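PDB 3IAL: prolyl-tRNA synthetase from Giardia lamblia ATCC 50803, which charges tRNA(Pro) with L-proline, activating the amino acid with ATP to prolyl-adenylate and passing the prolyl group to the tRNA. Local coordinates for the interface of chains A and B. Coordinates in Å, arbitrary orientation; residue numbers count along the deposited sequence, not the author numbering. Chains: chain A/B, Prolyl-tRNA synthetase.

All contacts belong to one two-fold symmetric interface between the catalytic cores of chains A and B. The C-alpha centres of contact 1 and contact 3 lie about 12 Å apart, while contact 2 lies about 18 Å from contact 1 and 20 Å from contact 3. Motif 1 of class II synthetases links them: helix 52-71 supplies most of contact 2, strand 75-76 follows, and the next loop brings A:Pro80 to contact 3, A:Thr81 and B:Thr81 to contact 1. On the second motif 2 strand, A:Glu167 serves contact 1 and B:Glu167 contact 3. Dimerisation is built onto segments framing the active site, as usual in this class.

Contact 1: the interface of chains A and B. Residues chain A 81, 119, 150, 152, 167; chain B 81-82, 119, 150, 152.
The loops ending at A:Thr81 and B:Thr81 and strands 116-119 and 143-152 of each chain meet across the two-fold axis, joined by strand 167-177 of chain A and the start of strand 82-84 of chain B. A:Glu167 reaches out with CG anti to its backbone N (chi1 -179°) and the rest of the chain extended, so the carboxylate meets B:Thr81 at about a right angle. A:Glu167 OE1 accepts the backbone N-H of B:Thr81 at 2.8 Å from N through its syn lone pair, fairly straight at 159°. A:Glu167 OE2 takes the hydroxyl OG1 of B:Thr81 at 2.7 Å, from above the carboxylate plane. A:Glu167 OE2 also offers its anti lone pair to A:Thr150 OG1, 2.9 Å away, so two hydroxyls grip one oxygen, and with the N-H on the other they fix the rotation of the carboxylate. B:Thr81 OG1 stands beside its own backbone N (chi1 -56°), which lets one residue present both donors. It also lies in plane at the edge of the A:Phe152 ring, whose CZ comes within 3.6 Å of B:Thr81 CB. A:Leu119 CD1 covers a face of that ring, over its centre. Near the axis the leucines meet tip to tip, A:Leu119 CD2 being 3.8 Å from B:Leu119 CD2. The site ties the motif 1 loop of one subunit to the motif 2 strands of the other, and may thereby steady the catalytic site within the dimer.

Contact 2: the interface of chains A and B. Residues chain A 59, 63, 66, 76; chain B 59, 63, 66, 76.
A:Arg63 and B:Arg63 reach toward each other tip to tip from the two copies of helix 52-71, with their guanidinium planes turned 71° apart. Each puts CG beside its backbone N but bends differently at chi2, so two-fold symmetry is approximate. B:Arg63 NE sits above a face of the A:Arg63 guanidinium, offset toward the rim, 3.5 Å from A:Arg63 NE, which in turn lies in plane at the edge of the B:Arg63 guanidinium. The repulsion expected between the guanidiniums is probably eased by crossed salt bridges. A:Arg63 NH2 comes 2.7 Å from B:Glu66 OE1, the two planes nearly parallel (9° apart) but stepped, so that OE1 stands off the guanidinium plane and no N-H points at it: a salt bridge without a hydrogen bond. In the twin the planes are 44° apart, and B:Arg63 NH2 donates a bent hydrogen bond of 3.1 Å to A:Glu66 OE1, met from above the carboxylate plane. A:Gln76 and B:Gln76, on strand 75-76, each offer a weak bond from NE2 to OE2 of A:Glu66 and B:Glu66, both extended beyond CG. Amide oxygens cover both guanidiniums: A:Asn59 OD1 is 3.0 Å from A:Arg63 CZ, B:Asn59 OD1 3.0 Å above the B:Arg63 plane, and A:Asn59 ND2 above the A:Arg63 rim.

Contact 3: the interface of chains A and B. Residues chain A 78-80, 82-84, 126, 130; chain B 42, 44, 47-49, 167.
The ring of B:Tyr42 carries A:Pro80 on one face: the proline CG points into it in a CH-pi contact, 3.8 Å from the ring centroid, and the carbonyl O of A:Val82 lies in plane at the edge. On the A:Phe79 ring, a face is covered toward the rim by B:Val49, whose CG1 is 3.8 Å from A:Phe79 CE1; the two side chains lie alongside, pointing the same way. B:Tyr42 has CG anti to its backbone N (chi1 -165°), which carries the phenol among A:Pro80, A:Ala126 and strand 82-84. There its hydroxyl OH donates to A:Val82 O at 2.7 Å, in the carbonyl plane and on a lone pair. A:Pro80, the motif 1 proline, is thus clamped at the dimer interface, with B:Cys47 CB also against its ring. Beside it, A:Val82 CG2 packs 3.8 Å from B:Cys47 SG, and A:Met130, bent at chi2 and chi3, brings CE near B:Val49 CG2. Waters satisfy successive backbone carbonyls of the A chain: water 3 joins A:Leu78 O to B:Val48 O, and water 1 joins A:Pro80 O to B:Tyr42 OH. Between them, water 2 lies 2.8 Å from A:Phe79 O and 2.9 Å from the carboxylate OE2 of B:Glu167.

Contact 1: the interface of chains A and B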
# COMPACT_ATOMS: atom_id res chain seq x y z
N THR A 81 -3.70 2.06 14.23
CA THR A 81 -5.01 1.42 14.17
C THR A 81 -5.84 1.62 15.45
O THR A 81 -7.07 1.70 15.40
CB THR A 81 -4.86 -0.09 13.95
OG1 THR A 81 -4.07 -0.33 12.78
CG2 THR A 81 -6.23 -0.77 13.79
N LEU A 119 -10.43 -0.28 17.98
CA LEU A 119 -10.01 -0.38 16.59
C LEU A 119 -10.76 0.69 15.79
O LEU A 119 -11.99 0.82 15.89
CB LEU A 119 -10.27 -1.79 16.03
CG LEU A 119 -9.62 -2.95 16.80
CD1 LEU A 119 -9.86 -4.30 16.13
CD2 LEU A 119 -8.14 -2.72 16.96
N THR A 150 -7.14 -0.21 6.88
CA THR A 150 -8.43 -0.80 7.18
C THR A 150 -9.04 -0.19 8.43
O THR A 150 -8.33 0.20 9.39
CB THR A 150 -8.39 -2.34 7.34
OG1 THR A 150 -7.65 -2.70 8.52
CG2 THR A 150 -7.80 -3.01 6.12
N PHE A 152 -12.69 -0.66 11.15
CA PHE A 152 -13.43 -1.74 11.79
C PHE A 152 -14.81 -1.29 12.26
O PHE A 152 -14.92 -0.34 13.02
CB PHE A 152 -12.63 -2.28 12.97
CG PHE A 152 -11.31 -2.88 12.58
CD1 PHE A 152 -11.19 -4.24 12.38
CD2 PHE A 152 -10.20 -2.08 12.38
CE1 PHE A 152 -9.99 -4.79 12.02
CE2 PHE A 152 -9.00 -2.63 12.01
CZ PHE A 152 -8.89 -3.98 11.84
N GLU A 167 -14.25 -5.69 8.72
CA GLU A 167 -12.96 -5.05 8.47
C GLU A 167 -12.92 -4.58 7.02
O GLU A 167 -13.00 -5.39 6.10
CB GLU A 167 -11.77 -5.97 8.74
CG GLU A 167 -10.43 -5.25 8.50
CD GLU A 167 -9.21 -6.05 8.94
OE1 GLU A 167 -9.38 -7.16 9.49
OE2 GLU A 167 -8.08 -5.55 8.75
N THR B 81 -6.89 -8.27 10.13
CA THR B 81 -6.01 -7.94 11.25
C THR B 81 -6.27 -8.86 12.43
O THR B 81 -5.38 -9.11 13.24
CB THR B 81 -6.25 -6.48 11.69
OG1 THR B 81 -6.05 -5.62 10.57
CG2 THR B 81 -5.33 -6.08 12.84
N VAL B 82 -7.50 -9.33 12.54
CA VAL B 82 -7.93 -10.09 13.71
C VAL B 82 -7.76 -11.59 13.47
O VAL B 82 -8.09 -12.09 12.39
CB VAL B 82 -9.40 -9.76 14.08
CG1 VAL B 82 -9.46 -8.42 14.84
CG2 VAL B 82 -10.31 -9.73 12.84
N LEU B 119 -5.20 -9.29 17.85
CA LEU B 119 -4.59 -8.49 16.80
C LEU B 119 -3.31 -9.23 16.40
O LEU B 119 -2.52 -9.60 17.27
CB LEU B 119 -4.27 -7.08 17.29
CG LEU B 119 -5.42 -6.24 17.85
CD1 LEU B 119 -4.92 -4.84 18.13
CD2 LEU B 119 -6.61 -6.22 16.89
N THR B 150 0.29 -3.84 9.08
CA THR B 150 0.85 -3.65 10.40
C THR B 150 0.55 -4.88 11.25
O THR B 150 -0.46 -5.56 11.04
CB THR B 150 0.37 -2.34 11.07
OG1 THR B 150 -0.98 -2.47 11.54
CG2 THR B 150 0.46 -1.18 10.09
N PHE B 152 1.06 -6.25 15.61
CA PHE B 152 0.91 -5.67 16.95
C PHE B 152 1.64 -6.49 18.02
O PHE B 152 1.44 -7.69 18.12
CB PHE B 152 -0.58 -5.56 17.30
CG PHE B 152 -1.37 -4.69 16.35
CD1 PHE B 152 -1.62 -3.35 16.65
CD2 PHE B 152 -1.85 -5.20 15.15
CE1 PHE B 152 -2.33 -2.55 15.78
CE2 PHE B 152 -2.58 -4.40 14.26
CZ PHE B 152 -2.82 -3.07 14.58

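Contact 2: the interface of chains A and B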
# COMPACT_ATOMS: atom_id res chain seq x y z
N ASN A 59 -5.92 -3.02 -4.85
CA ASN A 59 -4.65 -2.31 -4.76
C ASN A 59 -4.47 -1.32 -5.91
O ASN A 59 -3.99 -0.20 -5.69
CB ASN A 59 -3.50 -3.32 -4.70
CG ASN A 59 -2.23 -2.71 -4.20
OD1 ASN A 59 -1.22 -2.70 -4.91
ND2 ASN A 59 -2.26 -2.18 -2.99
N ARG A 63 -4.01 2.64 -5.14
CA ARG A 63 -2.81 3.26 -5.70
C ARG A 63 -3.15 4.44 -6.62
O ARG A 63 -2.53 5.49 -6.52
CB ARG A 63 -1.96 2.25 -6.46
CG ARG A 63 -1.41 1.12 -5.61
CD ARG A 63 -0.19 1.53 -4.81
NE ARG A 63 0.21 0.47 -3.89
CZ ARG A 63 0.86 -0.64 -4.25
NH1 ARG A 63 1.18 -0.87 -5.52
NH2 ARG A 63 1.18 -1.55 -3.32
N GLU A 66 -4.26 7.28 -4.36
CA GLU A 66 -3.05 7.82 -3.77
C GLU A 66 -2.31 8.73 -4.77
O GLU A 66 -1.93 9.85 -4.42
CB GLU A 66 -2.14 6.68 -3.30
CG GLU A 66 -2.71 5.89 -2.09
CD GLU A 66 -2.06 4.53 -1.91
OE1 GLU A 66 -1.16 4.18 -2.70
OE2 GLU A 66 -2.45 3.81 -0.96
N GLN A 76 0.33 11.37 1.60
CA GLN A 76 0.04 10.12 2.28
C GLN A 76 0.76 10.01 3.61
O GLN A 76 1.93 10.36 3.74
CB GLN A 76 0.38 8.91 1.40
CG GLN A 76 -0.21 7.61 1.95
CD GLN A 76 -0.27 6.48 0.92
OE1 GLN A 76 0.03 6.69 -0.25
NE2 GLN A 76 -0.68 5.30 1.35
N ASN B 59 6.78 3.69 2.56
CA ASN B 59 5.97 3.22 1.45
C ASN B 59 6.84 2.86 0.25
O ASN B 59 6.59 1.87 -0.42
CB ASN B 59 4.96 4.28 1.06
CG ASN B 59 3.88 3.75 0.14
OD1 ASN B 59 3.68 4.27 -0.95
ND2 ASN B 59 3.20 2.70 0.58
N ARG B 63 6.90 -0.77 -1.28
CA ARG B 63 6.54 -0.87 -2.70
C ARG B 63 7.63 -1.60 -3.48
O ARG B 63 7.32 -2.42 -4.34
CB ARG B 63 6.31 0.51 -3.33
CG ARG B 63 4.97 1.16 -2.99
CD ARG B 63 4.31 1.74 -4.25
NE ARG B 63 3.09 2.49 -3.95
CZ ARG B 63 3.00 3.82 -3.90
NH1 ARG B 63 4.06 4.60 -4.12
NH2 ARG B 63 1.82 4.39 -3.62
N GLU B 66 7.41 -5.25 -2.66
CA GLU B 66 6.25 -5.80 -3.34
C GLU B 66 6.57 -6.08 -4.80
O GLU B 66 6.33 -7.18 -5.31
CB GLU B 66 5.05 -4.85 -3.21
CG GLU B 66 4.48 -4.78 -1.79
CD GLU B 66 3.64 -3.54 -1.52
OE1 GLU B 66 3.47 -2.71 -2.43
OE2 GLU B 66 3.15 -3.38 -0.38
N GLN B 76 0.84 -10.63 -4.05
CA GLN B 76 0.41 -9.83 -2.94
C GLN B 76 -1.03 -10.16 -2.58
O GLN B 76 -1.86 -10.38 -3.46
CB GLN B 76 0.55 -8.33 -3.22
CG GLN B 76 0.50 -7.51 -1.91
CD GLN B 76 0.94 -6.07 -2.07
OE1 GLN B 76 1.36 -5.66 -3.14
NE2 GLN B 76 0.82 -5.30 -1.00

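Contact 3: the interface of chains A and B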
# COMPACT_ATOMS: atom_id res chain seq x y z
N LEU A 78 0.36 7.55 7.68
CA LEU A 78 -0.22 6.38 8.33
C LEU A 78 -0.28 6.59 9.83
O LEU A 78 0.75 6.80 10.49
CB LEU A 78 0.55 5.10 8.01
CG LEU A 78 -0.11 3.80 8.45
CD1 LEU A 78 -1.46 3.57 7.72
CD2 LEU A 78 0.84 2.63 8.22
N PHE A 79 -1.51 6.57 10.34
CA PHE A 79 -1.81 6.64 11.76
C PHE A 79 -1.92 5.24 12.34
O PHE A 79 -2.12 4.29 11.60
CB PHE A 79 -3.14 7.35 11.98
CG PHE A 79 -3.02 8.81 12.23
CD1 PHE A 79 -2.62 9.67 11.22
CD2 PHE A 79 -3.31 9.34 13.47
CE1 PHE A 79 -2.51 11.03 11.46
CE2 PHE A 79 -3.20 10.68 13.71
CZ PHE A 79 -2.79 11.53 12.71
N PRO A 80 -1.82 5.12 13.67
CA PRO A 80 -2.07 3.86 14.36
C PRO A 80 -3.52 3.38 14.20
O PRO A 80 -4.43 4.20 14.06
CB PRO A 80 -1.81 4.22 15.83
CG PRO A 80 -0.88 5.37 15.76
CD PRO A 80 -1.35 6.16 14.60
N VAL A 82 -5.16 1.66 16.58
CA VAL A 82 -5.82 1.76 17.89
C VAL A 82 -6.05 3.22 18.30
O VAL A 82 -5.15 4.07 18.17
CB VAL A 82 -5.03 0.99 18.98
CG1 VAL A 82 -5.18 -0.54 18.77
CG2 VAL A 82 -3.54 1.41 19.00
N ILE A 83 -7.26 3.51 18.77
CA ILE A 83 -7.63 4.84 19.25
C ILE A 83 -8.10 4.71 20.70
O ILE A 83 -9.05 3.98 20.97
CB ILE A 83 -8.80 5.44 18.42
CG1 ILE A 83 -8.48 5.45 16.92
CG2 ILE A 83 -9.13 6.87 18.90
CD1 ILE A 83 -9.65 5.95 16.09
N PRO A 84 -7.45 5.44 21.63
CA PRO A 84 -7.89 5.35 23.02
C PRO A 84 -9.34 5.80 23.19
O PRO A 84 -9.80 6.72 22.50
CB PRO A 84 -6.93 6.29 23.76
CG PRO A 84 -6.40 7.22 22.75
CD PRO A 84 -6.51 6.55 21.40
N ALA A 126 -8.70 10.49 16.01
CA ALA A 126 -7.25 10.29 16.10
C ALA A 126 -6.52 11.41 15.36
O ALA A 126 -5.60 12.03 15.90
CB ALA A 126 -6.87 8.95 15.50
N MET A 130 -4.15 15.12 16.50
CA MET A 130 -2.80 15.42 16.02
C MET A 130 -2.74 16.74 15.24
O MET A 130 -1.75 17.47 15.34
CB MET A 130 -2.28 14.25 15.18
CG MET A 130 -2.14 12.95 15.95
SD MET A 130 -1.15 13.03 17.47
CE MET A 130 0.46 13.48 16.82
N TYR B 42 1.38 10.61 20.00
CA TYR B 42 0.13 9.86 20.00
C TYR B 42 0.04 9.13 21.34
O TYR B 42 0.96 8.41 21.70
CB TYR B 42 0.13 8.87 18.85
CG TYR B 42 -1.23 8.29 18.53
CD1 TYR B 42 -2.17 9.04 17.81
CD2 TYR B 42 -1.57 7.01 18.94
CE1 TYR B 42 -3.41 8.52 17.52
CE2 TYR B 42 -2.82 6.48 18.64
CZ TYR B 42 -3.73 7.24 17.93
OH TYR B 42 -4.96 6.73 17.64
N VAL B 44 -0.82 6.47 22.71
CA VAL B 44 -0.75 5.03 22.94
C VAL B 44 0.72 4.66 22.83
O VAL B 44 1.31 4.81 21.77
CB VAL B 44 -1.63 4.25 21.94
CG1 VAL B 44 -1.49 2.74 22.16
CG2 VAL B 44 -3.09 4.67 22.09
N CYS B 47 2.92 3.41 19.72
CA CYS B 47 2.15 3.57 18.49
C CYS B 47 2.40 4.98 17.97
O CYS B 47 1.85 5.95 18.50
CB CYS B 47 0.65 3.36 18.74
SG CYS B 47 0.24 1.72 19.31
N VAL B 48 3.24 5.09 16.94
CA VAL B 48 3.69 6.39 16.49
C VAL B 48 3.05 6.73 15.16
O VAL B 48 2.87 5.87 14.31
CB VAL B 48 5.23 6.45 16.36
CG1 VAL B 48 5.89 6.02 17.67
CG2 VAL B 48 5.71 5.58 15.22
N VAL B 49 2.70 8.01 14.99
CA VAL B 49 2.20 8.51 13.73
C VAL B 49 3.34 8.58 12.73
O VAL B 49 4.40 9.12 13.04
CB VAL B 49 1.56 9.92 13.88
CG1 VAL B 49 1.08 10.46 12.52
CG2 VAL B 49 0.41 9.87 14.89
N GLU B 167 2.90 -1.03 17.43
CA GLU B 167 2.32 -1.29 16.11
C GLU B 167 3.40 -1.11 15.05
O GLU B 167 3.97 -0.05 14.91
CB GLU B 167 1.12 -0.38 15.81
CG GLU B 167 0.63 -0.50 14.38
CD GLU B 167 -0.79 0.02 14.17
OE1 GLU B 167 -1.32 0.70 15.06
OE2 GLU B 167 -1.38 -0.28 13.10
O HOH W 1 -5.39 6.48 14.64
O HOH W 2 -1.71 1.57 10.91
O HOH W 3 1.38 4.71 12.24